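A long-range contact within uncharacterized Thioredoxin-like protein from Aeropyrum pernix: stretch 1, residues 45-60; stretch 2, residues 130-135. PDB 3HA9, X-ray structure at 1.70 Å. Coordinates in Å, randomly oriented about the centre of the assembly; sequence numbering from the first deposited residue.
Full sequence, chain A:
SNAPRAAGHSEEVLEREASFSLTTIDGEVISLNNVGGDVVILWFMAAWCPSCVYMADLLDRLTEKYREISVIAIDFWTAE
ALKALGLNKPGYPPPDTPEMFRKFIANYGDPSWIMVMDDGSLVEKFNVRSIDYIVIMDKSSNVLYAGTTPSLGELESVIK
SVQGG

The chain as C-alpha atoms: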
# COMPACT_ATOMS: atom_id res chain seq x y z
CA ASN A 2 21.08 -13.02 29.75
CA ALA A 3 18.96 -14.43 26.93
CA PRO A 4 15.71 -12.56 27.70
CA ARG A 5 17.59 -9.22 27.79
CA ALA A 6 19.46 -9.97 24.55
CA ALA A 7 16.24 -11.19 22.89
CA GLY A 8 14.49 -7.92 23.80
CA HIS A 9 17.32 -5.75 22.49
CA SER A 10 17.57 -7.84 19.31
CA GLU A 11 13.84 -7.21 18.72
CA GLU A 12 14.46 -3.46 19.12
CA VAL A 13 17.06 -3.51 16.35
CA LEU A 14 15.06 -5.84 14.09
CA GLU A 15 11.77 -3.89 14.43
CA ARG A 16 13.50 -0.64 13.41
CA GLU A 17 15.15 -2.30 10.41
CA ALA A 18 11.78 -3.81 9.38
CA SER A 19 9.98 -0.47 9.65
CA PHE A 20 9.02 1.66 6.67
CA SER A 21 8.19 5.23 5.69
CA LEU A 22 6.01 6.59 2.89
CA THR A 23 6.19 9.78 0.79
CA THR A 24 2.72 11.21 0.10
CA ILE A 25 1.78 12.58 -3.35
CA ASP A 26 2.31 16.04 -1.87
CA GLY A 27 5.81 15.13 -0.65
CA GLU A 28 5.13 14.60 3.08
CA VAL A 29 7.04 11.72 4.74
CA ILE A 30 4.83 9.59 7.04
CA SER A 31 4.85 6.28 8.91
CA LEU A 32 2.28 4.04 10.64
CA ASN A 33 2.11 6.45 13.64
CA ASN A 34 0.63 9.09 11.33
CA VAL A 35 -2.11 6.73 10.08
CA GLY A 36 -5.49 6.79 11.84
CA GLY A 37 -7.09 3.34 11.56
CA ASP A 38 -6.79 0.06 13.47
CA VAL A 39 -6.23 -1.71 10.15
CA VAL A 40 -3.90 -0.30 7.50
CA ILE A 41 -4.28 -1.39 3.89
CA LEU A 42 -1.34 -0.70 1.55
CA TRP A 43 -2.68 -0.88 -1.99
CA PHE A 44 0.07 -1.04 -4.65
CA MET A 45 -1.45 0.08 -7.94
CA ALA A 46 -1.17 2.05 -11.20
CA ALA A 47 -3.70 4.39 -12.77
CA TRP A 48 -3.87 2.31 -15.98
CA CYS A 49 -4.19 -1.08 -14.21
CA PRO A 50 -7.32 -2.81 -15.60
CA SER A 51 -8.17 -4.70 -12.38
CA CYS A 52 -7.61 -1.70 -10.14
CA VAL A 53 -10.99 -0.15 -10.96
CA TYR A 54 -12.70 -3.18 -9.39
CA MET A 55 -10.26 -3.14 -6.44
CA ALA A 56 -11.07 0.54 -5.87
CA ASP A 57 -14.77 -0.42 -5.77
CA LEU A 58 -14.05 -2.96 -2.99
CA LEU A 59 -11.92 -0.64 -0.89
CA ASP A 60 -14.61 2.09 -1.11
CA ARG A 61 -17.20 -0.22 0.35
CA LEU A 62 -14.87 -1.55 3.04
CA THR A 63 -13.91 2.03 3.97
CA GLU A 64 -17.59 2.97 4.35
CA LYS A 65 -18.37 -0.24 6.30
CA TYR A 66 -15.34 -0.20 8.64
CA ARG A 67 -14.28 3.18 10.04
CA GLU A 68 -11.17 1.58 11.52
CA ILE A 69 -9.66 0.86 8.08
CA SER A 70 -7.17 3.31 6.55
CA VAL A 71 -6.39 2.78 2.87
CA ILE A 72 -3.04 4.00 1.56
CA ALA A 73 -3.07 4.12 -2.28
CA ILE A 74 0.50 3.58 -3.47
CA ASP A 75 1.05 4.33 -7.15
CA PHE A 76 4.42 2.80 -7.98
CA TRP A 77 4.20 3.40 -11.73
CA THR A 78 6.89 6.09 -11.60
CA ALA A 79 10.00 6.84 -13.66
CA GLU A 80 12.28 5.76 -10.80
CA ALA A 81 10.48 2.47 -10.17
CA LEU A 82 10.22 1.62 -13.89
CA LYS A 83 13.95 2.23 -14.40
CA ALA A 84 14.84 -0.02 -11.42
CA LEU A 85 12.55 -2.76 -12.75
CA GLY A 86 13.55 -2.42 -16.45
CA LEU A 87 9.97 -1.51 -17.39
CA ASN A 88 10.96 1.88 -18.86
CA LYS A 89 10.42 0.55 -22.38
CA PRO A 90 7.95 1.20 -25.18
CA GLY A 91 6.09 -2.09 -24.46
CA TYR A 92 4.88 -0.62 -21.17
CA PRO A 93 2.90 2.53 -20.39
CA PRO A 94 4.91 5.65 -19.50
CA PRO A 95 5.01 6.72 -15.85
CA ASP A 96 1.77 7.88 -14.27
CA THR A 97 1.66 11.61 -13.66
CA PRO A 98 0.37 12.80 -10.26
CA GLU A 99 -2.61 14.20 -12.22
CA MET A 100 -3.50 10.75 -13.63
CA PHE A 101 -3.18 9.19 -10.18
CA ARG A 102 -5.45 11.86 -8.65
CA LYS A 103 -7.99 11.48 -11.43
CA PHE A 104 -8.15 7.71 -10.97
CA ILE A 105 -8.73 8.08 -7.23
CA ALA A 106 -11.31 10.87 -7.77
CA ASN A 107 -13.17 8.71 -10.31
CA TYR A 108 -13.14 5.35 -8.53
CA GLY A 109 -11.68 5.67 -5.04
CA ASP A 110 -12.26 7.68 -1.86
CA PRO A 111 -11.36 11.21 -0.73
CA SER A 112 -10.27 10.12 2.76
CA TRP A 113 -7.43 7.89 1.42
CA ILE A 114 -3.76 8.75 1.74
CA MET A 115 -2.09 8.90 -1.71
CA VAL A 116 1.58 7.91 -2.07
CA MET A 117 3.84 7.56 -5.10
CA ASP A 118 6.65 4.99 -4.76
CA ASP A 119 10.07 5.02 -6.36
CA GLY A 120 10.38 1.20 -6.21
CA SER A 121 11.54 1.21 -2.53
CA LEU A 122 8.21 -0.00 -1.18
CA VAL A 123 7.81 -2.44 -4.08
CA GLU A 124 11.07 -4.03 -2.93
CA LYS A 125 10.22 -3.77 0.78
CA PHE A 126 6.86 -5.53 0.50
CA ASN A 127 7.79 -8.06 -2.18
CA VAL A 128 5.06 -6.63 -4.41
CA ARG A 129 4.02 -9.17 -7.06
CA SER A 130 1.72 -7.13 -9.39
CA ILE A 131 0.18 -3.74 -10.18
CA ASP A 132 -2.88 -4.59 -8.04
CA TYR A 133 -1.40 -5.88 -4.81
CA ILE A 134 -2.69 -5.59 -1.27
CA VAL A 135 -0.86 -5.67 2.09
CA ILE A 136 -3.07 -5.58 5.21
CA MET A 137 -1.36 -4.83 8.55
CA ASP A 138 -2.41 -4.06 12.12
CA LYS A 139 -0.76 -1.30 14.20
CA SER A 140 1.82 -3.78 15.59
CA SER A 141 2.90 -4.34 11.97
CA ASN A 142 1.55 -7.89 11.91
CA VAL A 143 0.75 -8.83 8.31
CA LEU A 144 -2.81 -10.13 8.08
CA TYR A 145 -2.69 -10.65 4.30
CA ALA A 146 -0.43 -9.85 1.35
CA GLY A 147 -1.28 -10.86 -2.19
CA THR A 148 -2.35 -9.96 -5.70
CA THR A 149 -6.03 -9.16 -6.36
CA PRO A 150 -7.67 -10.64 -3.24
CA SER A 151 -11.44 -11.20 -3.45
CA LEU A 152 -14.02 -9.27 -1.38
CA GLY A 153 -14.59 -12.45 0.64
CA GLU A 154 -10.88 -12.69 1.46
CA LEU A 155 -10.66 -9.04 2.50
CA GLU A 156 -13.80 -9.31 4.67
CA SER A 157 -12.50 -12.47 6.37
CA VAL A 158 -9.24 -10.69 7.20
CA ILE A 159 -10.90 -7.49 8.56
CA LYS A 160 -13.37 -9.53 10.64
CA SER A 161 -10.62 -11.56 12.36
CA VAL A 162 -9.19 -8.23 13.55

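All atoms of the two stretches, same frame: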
# COMPACT_ATOMS: atom_id res chain seq x y z
N MET A 45 -0.61 -0.03 -6.74
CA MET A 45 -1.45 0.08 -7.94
C MET A 45 -0.83 0.99 -9.00
O MET A 45 0.27 1.51 -8.81
CB MET A 45 -2.89 0.49 -7.56
CG MET A 45 -3.03 1.69 -6.59
SD MET A 45 -2.54 3.31 -7.26
CE MET A 45 -3.91 3.62 -8.35
N ALA A 46 -1.54 1.13 -10.11
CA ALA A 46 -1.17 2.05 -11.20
C ALA A 46 -2.46 2.54 -11.80
O ALA A 46 -3.47 1.80 -11.81
CB ALA A 46 -0.32 1.31 -12.25
N ALA A 47 -2.45 3.77 -12.31
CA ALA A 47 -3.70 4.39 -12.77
C ALA A 47 -4.28 3.69 -14.00
O ALA A 47 -5.49 3.73 -14.21
CB ALA A 47 -3.49 5.86 -13.02
N TRP A 48 -3.43 3.04 -14.78
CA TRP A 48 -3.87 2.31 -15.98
C TRP A 48 -4.20 0.82 -15.75
O TRP A 48 -4.64 0.12 -16.66
CB TRP A 48 -2.78 2.41 -17.05
CG TRP A 48 -1.49 1.83 -16.62
CD1 TRP A 48 -0.49 2.47 -15.94
CD2 TRP A 48 -1.02 0.50 -16.84
NE1 TRP A 48 0.55 1.62 -15.70
CE2 TRP A 48 0.26 0.40 -16.25
CE3 TRP A 48 -1.56 -0.63 -17.46
CZ2 TRP A 48 1.01 -0.78 -16.26
CZ3 TRP A 48 -0.82 -1.80 -17.48
CH2 TRP A 48 0.45 -1.87 -16.89
N CYS A 49 -4.00 0.34 -14.53
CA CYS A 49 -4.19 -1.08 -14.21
C CYS A 49 -5.66 -1.47 -14.42
O CYS A 49 -6.54 -0.86 -13.84
CB CYS A 49 -3.71 -1.33 -12.76
SG CYS A 49 -4.55 -2.62 -11.75
N PRO A 50 -5.94 -2.45 -15.32
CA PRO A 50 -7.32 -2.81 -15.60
C PRO A 50 -8.11 -3.26 -14.37
O PRO A 50 -9.25 -2.80 -14.18
CB PRO A 50 -7.19 -3.95 -16.62
CG PRO A 50 -5.92 -3.62 -17.36
CD PRO A 50 -5.00 -3.05 -16.30
N SER A 51 -7.50 -4.12 -13.55
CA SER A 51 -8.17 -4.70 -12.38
C SER A 51 -8.38 -3.70 -11.24
O SER A 51 -9.22 -3.90 -10.36
CB SER A 51 -7.40 -5.94 -11.89
OG SER A 51 -6.13 -5.56 -11.34
N CYS A 52 -7.63 -2.62 -11.27
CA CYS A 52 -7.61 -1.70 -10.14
C CYS A 52 -8.92 -0.94 -9.97
O CYS A 52 -9.24 -0.51 -8.87
CB CYS A 52 -6.43 -0.74 -10.24
SG CYS A 52 -4.85 -1.58 -9.95
N VAL A 53 -9.67 -0.77 -11.06
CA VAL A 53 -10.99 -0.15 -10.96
C VAL A 53 -11.91 -0.98 -10.05
O VAL A 53 -12.61 -0.42 -9.18
CB VAL A 53 -11.62 0.09 -12.36
CG1 VAL A 53 -13.05 0.63 -12.24
CG2 VAL A 53 -10.75 1.08 -13.16
N TYR A 54 -11.92 -2.30 -10.26
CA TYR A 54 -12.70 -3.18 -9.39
C TYR A 54 -12.15 -3.16 -7.96
O TYR A 54 -12.92 -3.11 -6.99
CB TYR A 54 -12.78 -4.62 -9.94
CG TYR A 54 -13.42 -5.56 -8.96
CD1 TYR A 54 -14.78 -5.45 -8.65
CD2 TYR A 54 -12.68 -6.55 -8.30
CE1 TYR A 54 -15.38 -6.29 -7.72
CE2 TYR A 54 -13.27 -7.41 -7.38
CZ TYR A 54 -14.63 -7.27 -7.09
OH TYR A 54 -15.24 -8.10 -6.18
N MET A 55 -10.82 -3.23 -7.80
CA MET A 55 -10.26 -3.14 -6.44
C MET A 55 -10.67 -1.85 -5.74
O MET A 55 -10.96 -1.84 -4.54
CB MET A 55 -8.72 -3.30 -6.43
CG MET A 55 -8.12 -3.41 -5.01
SD MET A 55 -8.81 -4.72 -3.93
CE MET A 55 -8.39 -6.11 -4.90
N ALA A 56 -10.69 -0.74 -6.48
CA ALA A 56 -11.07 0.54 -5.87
C ALA A 56 -12.52 0.46 -5.36
O ALA A 56 -12.83 0.93 -4.27
CB ALA A 56 -10.90 1.69 -6.86
N ASP A 57 -13.37 -0.19 -6.15
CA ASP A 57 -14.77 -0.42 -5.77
C ASP A 57 -14.86 -1.14 -4.41
O ASP A 57 -15.59 -0.70 -3.52
CB ASP A 57 -15.49 -1.17 -6.89
CG ASP A 57 -16.93 -1.54 -6.54
OD1 ASP A 57 -17.85 -0.83 -7.01
OD2 ASP A 57 -17.15 -2.54 -5.82
N LEU A 58 -14.06 -2.20 -4.24
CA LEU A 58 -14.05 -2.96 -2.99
C LEU A 58 -13.57 -2.16 -1.79
O LEU A 58 -14.19 -2.21 -0.74
CB LEU A 58 -13.21 -4.24 -3.13
CG LEU A 58 -13.70 -5.27 -4.12
CD1 LEU A 58 -13.00 -6.60 -3.85
CD2 LEU A 58 -15.23 -5.43 -4.01
N LEU A 59 -12.46 -1.46 -1.96
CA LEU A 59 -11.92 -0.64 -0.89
C LEU A 59 -12.86 0.51 -0.46
O LEU A 59 -12.90 0.88 0.71
CB LEU A 59 -10.53 -0.14 -1.29
CG LEU A 59 -9.48 -1.25 -1.49
CD1 LEU A 59 -8.17 -0.66 -2.09
CD2 LEU A 59 -9.19 -1.94 -0.16
N ASP A 60 -13.61 1.05 -1.41
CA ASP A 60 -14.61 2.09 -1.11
C ASP A 60 -15.66 1.57 -0.14
O ASP A 60 -16.01 2.22 0.86
CB ASP A 60 -15.32 2.54 -2.39
CG ASP A 60 -14.45 3.40 -3.28
OD1 ASP A 60 -13.45 3.98 -2.80
OD2 ASP A 60 -14.77 3.49 -4.49
N SER A 130 2.57 -7.58 -8.26
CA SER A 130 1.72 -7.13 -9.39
C SER A 130 1.36 -5.67 -9.24
O SER A 130 1.71 -5.04 -8.23
CB SER A 130 0.43 -7.95 -9.44
OG SER A 130 -0.46 -7.54 -8.39
N ILE A 131 0.67 -5.12 -10.24
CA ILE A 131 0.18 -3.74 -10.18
C ILE A 131 -1.20 -3.60 -9.52
O ILE A 131 -1.84 -2.57 -9.63
CB ILE A 131 0.16 -3.08 -11.59
CG1 ILE A 131 -0.76 -3.86 -12.52
CG2 ILE A 131 1.59 -2.99 -12.16
CD1 ILE A 131 -0.97 -3.20 -13.88
N ASP A 132 -1.65 -4.65 -8.84
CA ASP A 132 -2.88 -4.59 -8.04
C ASP A 132 -2.65 -5.52 -6.86
O ASP A 132 -3.13 -6.66 -6.83
CB ASP A 132 -4.11 -4.97 -8.88
CG ASP A 132 -5.44 -4.73 -8.16
OD1 ASP A 132 -5.44 -4.38 -6.97
OD2 ASP A 132 -6.52 -4.94 -8.79
N TYR A 133 -1.91 -5.03 -5.88
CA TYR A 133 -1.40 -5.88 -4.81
C TYR A 133 -1.72 -5.24 -3.49
O TYR A 133 -1.58 -4.03 -3.33
CB TYR A 133 0.13 -6.03 -4.98
CG TYR A 133 0.79 -7.03 -4.03
CD1 TYR A 133 0.86 -8.39 -4.36
CD2 TYR A 133 1.36 -6.60 -2.83
CE1 TYR A 133 1.47 -9.29 -3.50
CE2 TYR A 133 1.96 -7.51 -1.94
CZ TYR A 133 2.02 -8.85 -2.29
OH TYR A 133 2.60 -9.75 -1.44
N ILE A 134 -2.15 -6.06 -2.54
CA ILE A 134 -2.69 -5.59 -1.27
C ILE A 134 -1.83 -6.13 -0.12
O ILE A 134 -1.51 -7.32 -0.10
CB ILE A 134 -4.16 -6.09 -1.11
CG1 ILE A 134 -5.11 -5.31 -2.05
CG2 ILE A 134 -4.64 -6.06 0.35
CD1 ILE A 134 -5.42 -3.89 -1.58
N VAL A 135 -1.41 -5.25 0.79
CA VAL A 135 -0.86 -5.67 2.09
C VAL A 135 -1.76 -5.13 3.21
O VAL A 135 -1.98 -3.92 3.30
CB VAL A 135 0.58 -5.15 2.30
CG1 VAL A 135 1.16 -5.64 3.65
CG2 VAL A 135 1.47 -5.61 1.15

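A closed disulfide lies directly against a backbone carbonyl in this contact. The SG atoms of Cys-49 and Cys-52, bonded at 2.1 Å, both approach the carbonyl oxygen of Ile-131: Cys-49 SG lies 3.4 Å and Cys-52 SG 3.2 Å from Ile-131 O. Ile-131 O has a third neighbour, Met-45 CA at 3.2 Å, and the angle of 165° at the hydrogen makes this a well-aligned CA-H...O contact. One peptide oxygen thus serves as a focus for the loop around the disulfide, a reminder that close packing need not rest on conventional hydrogen bonds.

No backbone hydrogen bond joins the two stretches; their CA atoms come closest at Met-45 and Ile-131, 4.7 Å apart. Beyond Met-45, a type I turn runs from Ala-46 to Cys-49, closed by the bond from Cys-49 N to Ala-46 O (3.1 Å), and the chain then enters the helix that carries Cys-52. Stretch 2 meets this bend with a loop that leads into a strand. Ile-131 and Asp-132 both reach the disulfide, Ile-131 also meets Met-45, Ala-46 and Trp-48, and Ile-134 meets the helix at Met-55 and Leu-59.

Ile-131 contributes the largest covered area, 114 Å². Its CA-to-CB bond points sideways, but the end of the side chain comes nearer, and CD1 settles between two partners. Ile-131 CD1 lies 3.5 Å from Cys-49 CB and 3.6 Å from Trp-48 CH2, sitting over one face of the indole, 4.0 Å from the centroid of the six-membered ring. Offset from the ring normal by only 26°, the methyl makes a CH-pi contact that pairs an aliphatic group with the electron-rich aromatic surface.

Asp-132 supplies the sole hydrogen bond across the contact: Ser-51 OG donates to Asp-132 OD2 at 2.7 Å, a short bond suited to a carboxylate acceptor. The main chain of Asp-132 is held locally, Asp-132 N donating to Ser-130 OG at 3.2 Å. Asp-132 CB also packs on the disulfide, 3.6 Å from Cys-52 SG and 3.7 Å from Cys-49 SG, while Asp-132 OD1 lies 3.5 Å from Met-55 CG.

Farther along, the contact turns wholly apolar. Met-55 and Leu-59, one helical turn apart, both point toward stretch 2 and meet Ile-134: Met-55 SD approaches Ile-134 CG1 at 4.2 Å, and Leu-59 CD1 approaches Ile-134 CD1 at 4.3 Å. Tyr-133, between Asp-132 and Ile-134, points away.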